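Local coordinates for protein phage terminase large subunit (Thermus phage P7426, PDB 7KS4) that probably acts as the ATP-driven motor that translocates viral DNA into empty capsids, and as the endonuclease that cuts the genome, this chain being its ATPase domain, at residues Y192-L196 / I207-N213. Numbering follows the deposited sequence.
Sequences YEFFL and IPNSGIN. With SO4 (sulfate ion), chain F.
A type II beta turn, Ile-207 to Ser-210, packs against helix 190-197 in the P-loop ATPase domain, where Tyr-192 joins the two by a hydrogen bond from its hydroxyl to the backbone O of Pro-208. The OH to O distance is 2.7 Å, and the oxygen lies at the ring's edge, in its plane. The donor, however, stands about 60° above the carbonyl plane of Pro-208, away from the lone-pair directions. With CG anti to the backbone N (chi1 163°), the phenol extends from the helix to the middle of the turn. Leu-196, one helical turn on, is wedged between the turn and Asn-213: its CG lies 3.5 Å from CB of Asn-213, while CD1 meets CG2 of Ile-207 at 4.0 Å and CD2 faces CB of Asn-209. Deeper in, CD1 of Ile-207 approaches the Phe-195 ring obliquely, 3.8 Å from its CE2; that ring also packs on Val-39 and Cys-41 of strand 37-42, so the turn is joined through it to the central sheet. At the far end, ND2 of Asn-213 makes a weak, bent bond to O of Leu-196 (2.9 Å, 120° at the hydrogen), its stronger partner being O of Trp-199. The turn is braced from within as well, since O of Ile-207 accepts from both the backbone N and OG of Ser-210, the latter at 2.7 Å in the carbonyl plane. On the outer side, ND2 of Asn-209 gives a hydrogen bond to O4 of a sulfate ion, probably from the crystallisation liquor. The chemistry thus divides: apolar contacts of Leu-196, Phe-195 and Ile-207 lie between two polar ones, and as 207-213 forms no regular helix or strand, both of these run through side chains, the Tyr-192 hydroxyl and, more weakly, the Asn-213 amide.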
ATOM      1  N   TYR A 192       2.264  14.781  -4.446  1.00 31.04           N
ATOM      2  CA  TYR A 192       1.313  15.852  -4.173  1.00 30.45           C
ATOM      3  C   TYR A 192       0.274  15.967  -5.282  1.00 30.52           C
ATOM      4  O   TYR A 192      -0.922  16.126  -5.013  1.00 29.38           O
ATOM      5  CB  TYR A 192       2.073  17.168  -4.011  1.00 31.64           C
ATOM      6  CG  TYR A 192       1.210  18.395  -4.129  1.00 33.02           C
ATOM      7  CD1 TYR A 192       0.249  18.693  -3.166  1.00 34.01           C
ATOM      8  CD2 TYR A 192       1.359  19.266  -5.203  1.00 34.00           C
ATOM      9  CE1 TYR A 192      -0.547  19.828  -3.277  1.00 35.54           C
ATOM     10  CE2 TYR A 192       0.573  20.395  -5.323  1.00 35.42           C
ATOM     11  CZ  TYR A 192      -0.373  20.677  -4.357  1.00 36.49           C
ATOM     12  OH  TYR A 192      -1.149  21.805  -4.487  1.00 37.19           O
ATOM     13  N   GLU A 193       0.719  15.907  -6.537  1.00 31.92           N
ATOM     14  CA  GLU A 193      -0.211  15.991  -7.657  1.00 33.77           C
ATOM     15  C   GLU A 193      -1.223  14.857  -7.614  1.00 31.83           C
ATOM     16  O   GLU A 193      -2.431  15.084  -7.756  1.00 32.60           O
ATOM     17  CB  GLU A 193       0.562  15.968  -8.969  1.00 35.71           C
ATOM     18  CG  GLU A 193       1.548  17.096  -9.059  1.00 40.04           C
ATOM     19  CD  GLU A 193       2.469  16.988 -10.236  1.00 43.02           C
ATOM     20  OE1 GLU A 193       2.513  15.918 -10.888  1.00 43.87           O
ATOM     21  OE2 GLU A 193       3.148  17.997 -10.502  1.00 45.94           O
ATOM     22  N   PHE A 194      -0.744  13.624  -7.433  1.00 28.65           N
ATOM     23  CA  PHE A 194      -1.644  12.475  -7.395  1.00 28.03           C
ATOM     24  C   PHE A 194      -2.582  12.560  -6.208  1.00 29.24           C
ATOM     25  O   PHE A 194      -3.765  12.210  -6.315  1.00 29.19           O
ATOM     26  CB  PHE A 194      -0.841  11.177  -7.352  1.00 28.52           C
ATOM     27  CG  PHE A 194      -0.504  10.633  -8.709  1.00 31.47           C
ATOM     28  CD1 PHE A 194      -0.082  11.479  -9.721  1.00 32.22           C
ATOM     29  CD2 PHE A 194      -0.601   9.278  -8.972  1.00 33.92           C
ATOM     30  CE1 PHE A 194       0.230  10.988 -10.972  1.00 35.03           C
ATOM     31  CE2 PHE A 194      -0.289   8.778 -10.226  1.00 34.63           C
ATOM     32  CZ  PHE A 194       0.129   9.634 -11.227  1.00 35.45           C
ATOM     33  N   PHE A 195      -2.073  13.018  -5.065  1.00 28.94           N
ATOM     34  CA  PHE A 195      -2.935  13.219  -3.906  1.00 27.98           C
ATOM     35  C   PHE A 195      -4.090  14.149  -4.251  1.00 29.66           C
ATOM     36  O   PHE A 195      -5.257  13.849  -3.971  1.00 28.24           O
ATOM     37  CB  PHE A 195      -2.129  13.782  -2.740  1.00 29.03           C
ATOM     38  CG  PHE A 195      -2.967  14.102  -1.544  1.00 30.59           C
ATOM     39  CD1 PHE A 195      -3.239  13.134  -0.598  1.00 30.91           C
ATOM     40  CD2 PHE A 195      -3.519  15.359  -1.387  1.00 32.09           C
ATOM     41  CE1 PHE A 195      -4.024  13.425   0.502  1.00 32.09           C
ATOM     42  CE2 PHE A 195      -4.305  15.650  -0.294  1.00 33.55           C
ATOM     43  CZ  PHE A 195      -4.560  14.678   0.649  1.00 33.37           C
ATOM     44  N   LEU A 196      -3.783  15.285  -4.872  1.00 31.36           N
ATOM     45  CA  LEU A 196      -4.819  16.270  -5.153  1.00 33.31           C
ATOM     46  C   LEU A 196      -5.861  15.729  -6.125  1.00 32.92           C
ATOM     47  O   LEU A 196      -7.034  16.107  -6.047  1.00 34.01           O
ATOM     48  CB  LEU A 196      -4.174  17.539  -5.707  1.00 34.35           C
ATOM     49  CG  LEU A 196      -4.787  18.875  -5.303  1.00 36.97           C
ATOM     50  CD1 LEU A 196      -4.760  19.063  -3.797  1.00 38.26           C
ATOM     51  CD2 LEU A 196      -4.049  20.023  -5.996  1.00 38.47           C
ATOM     52  N   ILE A 207      -2.251  21.607   2.907  1.00 46.56           N
ATOM     53  CA  ILE A 207      -2.482  21.096   1.555  1.00 42.34           C
ATOM     54  C   ILE A 207      -2.746  22.270   0.616  1.00 41.03           C
ATOM     55  O   ILE A 207      -3.902  22.699   0.486  1.00 40.54           O
ATOM     56  CB  ILE A 207      -3.658  20.105   1.521  1.00 41.81           C
ATOM     57  CG1 ILE A 207      -3.448  18.956   2.516  1.00 42.66           C
ATOM     58  CG2 ILE A 207      -3.831  19.542   0.108  1.00 39.91           C
ATOM     59  CD1 ILE A 207      -4.661  18.052   2.663  1.00 42.66           C
ATOM     60  N   PRO A 208      -1.732  22.812  -0.061  1.00 41.78           N
ATOM     61  CA  PRO A 208      -1.987  23.899  -1.012  1.00 42.42           C
ATOM     62  C   PRO A 208      -3.006  23.485  -2.063  1.00 39.70           C
ATOM     63  O   PRO A 208      -2.997  22.352  -2.548  1.00 36.95           O
ATOM     64  CB  PRO A 208      -0.612  24.156  -1.639  1.00 42.72           C
ATOM     65  CG  PRO A 208       0.357  23.693  -0.626  1.00 43.55           C
ATOM     66  CD  PRO A 208      -0.294  22.522   0.061  1.00 42.58           C
ATOM     67  N   ASN A 209      -3.899  24.418  -2.396  1.00 38.35           N
ATOM     68  CA  ASN A 209      -4.924  24.250  -3.420  1.00 38.20           C
ATOM     69  C   ASN A 209      -6.023  23.273  -3.021  1.00 37.93           C
ATOM     70  O   ASN A 209      -6.879  22.954  -3.851  1.00 37.67           O
ATOM     71  CB  ASN A 209      -4.324  23.808  -4.761  1.00 37.37           C
ATOM     72  CG  ASN A 209      -3.500  24.896  -5.410  1.00 38.94           C
ATOM     73  OD1 ASN A 209      -2.387  24.516  -6.022  1.00 40.02           O
ATOM     74  ND2 ASN A 209      -3.857  26.069  -5.348  1.00 38.43           N
ATOM     75  N   SER A 210      -6.037  22.787  -1.781  1.00 40.60           N
ATOM     76  CA  SER A 210      -7.199  22.045  -1.306  1.00 42.02           C
ATOM     77  C   SER A 210      -8.414  22.965  -1.237  1.00 48.01           C
ATOM     78  O   SER A 210      -8.304  24.157  -0.935  1.00 46.80           O
ATOM     79  CB  SER A 210      -6.932  21.430   0.070  1.00 40.82           C
ATOM     80  OG  SER A 210      -6.536  22.411   1.017  1.00 41.54           O
ATOM     81  N   GLY A 211      -9.580  22.404  -1.523  1.00 58.20           N
ATOM     82  CA  GLY A 211     -10.807  23.181  -1.576  1.00 63.14           C
ATOM     83  C   GLY A 211     -11.152  23.728  -2.945  1.00 61.35           C
ATOM     84  O   GLY A 211     -12.332  23.843  -3.285  1.00 66.40           O
ATOM     85  N   ILE A 212     -10.141  24.072  -3.741  1.00 48.52           N
ATOM     86  CA  ILE A 212     -10.352  24.591  -5.086  1.00 42.74           C
ATOM     87  C   ILE A 212      -9.841  23.628  -6.149  1.00 40.10           C
ATOM     88  O   ILE A 212      -9.853  23.963  -7.338  1.00 40.00           O
ATOM     89  CB  ILE A 212      -9.712  25.979  -5.260  1.00 41.62           C
ATOM     90  CG1 ILE A 212      -8.209  25.932  -4.956  1.00 39.96           C
ATOM     91  CG2 ILE A 212     -10.423  26.996  -4.379  1.00 44.42           C
ATOM     92  CD1 ILE A 212      -7.452  27.162  -5.431  1.00 41.54           C
ATOM     93  N   ASN A 213      -9.404  22.436  -5.754  1.00 39.32           N
ATOM     94  CA  ASN A 213      -8.768  21.512  -6.682  1.00 39.09           C
ATOM     95  C   ASN A 213      -9.798  20.693  -7.447  1.00 40.08           C
ATOM     96  O   ASN A 213     -10.884  20.398  -6.948  1.00 40.79           O
ATOM     97  CB  ASN A 213      -7.839  20.556  -5.933  1.00 35.68           C
ATOM     98  CG  ASN A 213      -8.583  19.686  -4.931  1.00 35.00           C
ATOM     99  OD1 ASN A 213      -9.060  20.175  -3.908  1.00 35.01           O
ATOM    100  ND2 ASN A 213      -8.677  18.388  -5.220  1.00 33.77           N
TER
HETATM  101  S   SO4 F 305      -1.759  28.416  -4.630  0.80108.88           S
HETATM  102  O1  SO4 F 305      -0.341  28.221  -4.342  0.80106.62           O
HETATM  103  O2  SO4 F 305      -2.561  27.728  -3.621  0.80105.52           O
HETATM  104  O3  SO4 F 305      -2.078  29.842  -4.606  0.80106.67           O
HETATM  105  O4  SO4 F 305      -2.069  27.871  -5.948  0.80107.31           O